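Local coordinates for aluminum resistance protein (PDB 3I16) that is probably a pyridoxal-phosphate-dependent carbon-sulfur lyase of the methionine gamma-lyase family, thought to be involved in aluminum resistance, at residues M141-L144 with K145-G148. Sequence-based numbering, arbitrary orientation.
With EDO (1,2-ethanediol), chain K.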
loop_
_atom_site.group_PDB
_atom_site.type_symbol
_atom_site.label_atom_id
_atom_site.label_comp_id
_atom_site.label_asym_id
_atom_site.label_seq_id
_atom_site.Cartn_x
_atom_site.Cartn_y
_atom_site.Cartn_z
HETATM N N MSE B 141 -14.780 30.915 -7.904
HETATM C CA MSE B 141 -14.124 29.713 -7.417
HETATM C C MSE B 141 -13.778 29.868 -5.929
HETATM O O MSE B 141 -13.420 28.902 -5.303
HETATM C CB MSE B 141 -12.852 29.399 -8.196
HETATM C CG MSE B 141 -13.126 29.028 -9.635
HETATM SE SE MSE B 141 -11.574 28.369 -10.577
HETATM C CE MSE B 141 -10.475 29.986 -10.561
ATOM N N GLY B 142 -13.841 31.084 -5.396
ATOM C CA GLY B 142 -13.544 31.338 -3.993
ATOM C C GLY B 142 -12.113 31.749 -3.731
ATOM O O GLY B 142 -11.448 31.209 -2.860
ATOM N N SER B 143 -11.636 32.720 -4.490
ATOM C CA SER B 143 -10.299 33.229 -4.313
ATOM C C SER B 143 -10.236 34.065 -3.055
ATOM O O SER B 143 -11.268 34.460 -2.515
ATOM C CB SER B 143 -9.951 34.145 -5.472
ATOM O OG SER B 143 -10.799 35.284 -5.447
ATOM N N LEU B 144 -9.014 34.324 -2.590
ATOM C CA LEU B 144 -8.803 35.259 -1.487
ATOM C C LEU B 144 -9.631 36.549 -1.673
ATOM O O LEU B 144 -10.320 37.014 -0.745
ATOM C CB LEU B 144 -7.307 35.619 -1.391
ATOM C CG LEU B 144 -6.349 34.545 -0.895
ATOM C CD1 LEU B 144 -4.918 35.067 -0.938
ATOM C CD2 LEU B 144 -6.703 34.138 0.479
ATOM N N LYS B 145 -9.598 37.097 -2.885
ATOM C CA LYS B 145 -10.319 38.340 -3.199
ATOM C C LYS B 145 -11.813 38.165 -2.944
ATOM O O LYS B 145 -12.452 39.029 -2.321
ATOM C CB LYS B 145 -10.074 38.763 -4.645
ATOM C CG LYS B 145 -10.508 40.186 -4.969
ATOM C CD LYS B 145 -10.303 40.443 -6.452
ATOM C CE LYS B 145 -10.100 41.913 -6.803
ATOM N NZ LYS B 145 -9.722 42.055 -8.258
ATOM N N GLU B 146 -12.346 37.014 -3.364
ATOM C CA GLU B 146 -13.768 36.696 -3.162
ATOM C C GLU B 146 -14.138 36.537 -1.681
ATOM O O GLU B 146 -15.299 36.619 -1.333
ATOM C CB GLU B 146 -14.183 35.500 -4.023
ATOM C CG GLU B 146 -14.174 35.911 -5.510
ATOM C CD GLU B 146 -14.240 34.770 -6.505
ATOM O OE1 GLU B 146 -13.857 33.633 -6.164
ATOM O OE2 GLU B 146 -14.644 35.043 -7.663
ATOM N N PHE B 147 -13.139 36.363 -0.822
ATOM C CA PHE B 147 -13.341 36.316 0.621
ATOM C C PHE B 147 -12.913 37.627 1.331
ATOM O O PHE B 147 -12.705 37.651 2.550
ATOM C CB PHE B 147 -12.690 35.054 1.204
ATOM C CG PHE B 147 -13.538 33.831 1.011
ATOM C CD1 PHE B 147 -14.542 33.513 1.927
ATOM C CD2 PHE B 147 -13.417 33.073 -0.120
ATOM C CE1 PHE B 147 -15.363 32.421 1.731
ATOM C CE2 PHE B 147 -14.221 31.972 -0.320
ATOM C CZ PHE B 147 -15.204 31.644 0.607
ATOM N N GLY B 148 -12.804 38.709 0.558
ATOM C CA GLY B 148 -12.491 40.028 1.085
ATOM C C GLY B 148 -11.056 40.279 1.458
ATOM O O GLY B 148 -10.787 41.226 2.202
HETATM C C1 EDO K . -13.999 28.437 -1.290
HETATM O O1 EDO K . -14.052 28.087 0.097
HETATM C C2 EDO K . -12.693 27.975 -1.927
HETATM O O2 EDO K . -11.534 28.623 -1.387
HETATM O O HOH W 1 -12.686 32.984 -8.658
#
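S143 and E146 meet where the chain turns into a short 3-10 segment, with F147 N bonding to L144 O at 2.9 Å and G148 N to K145 O. A weak bond also runs from F147 N to S143 O, four residues back. S143 is the N-cap, and it forms a capping box with E146. S143 OG accepts from E146 N at 3.1 Å, and E146 OE1 accepts from S143 N at 2.9 Å. With chi1 at 65°, OG lies between the S143 backbone N and carbonyl carbon, facing E146 N. OG also bonds to N138 OD1. OE1 takes a second amide, G142 N, at 2.7 Å and nearly along its own C-O axis, while the S143 amide comes from the anti side, 29° out of the carboxylate plane. A water joins OE1 to M141 N, and OE2 bonds to N140 N. These bonds probably hold the carboxylate in one orientation. G142 brings its CA to the edge of the F147 ring, 3.8 Å from CE2; S143 O also lies at that edge. An ethanediol bonds to G142 O. The turn lies in the loop between helix 129-133 and strand 150-153, an outermost strand of the seven-stranded sheet within this chain. L144 packs on I133 and on L108 and F109 of helix 100-111, while F147 meets L112 of the second subunit.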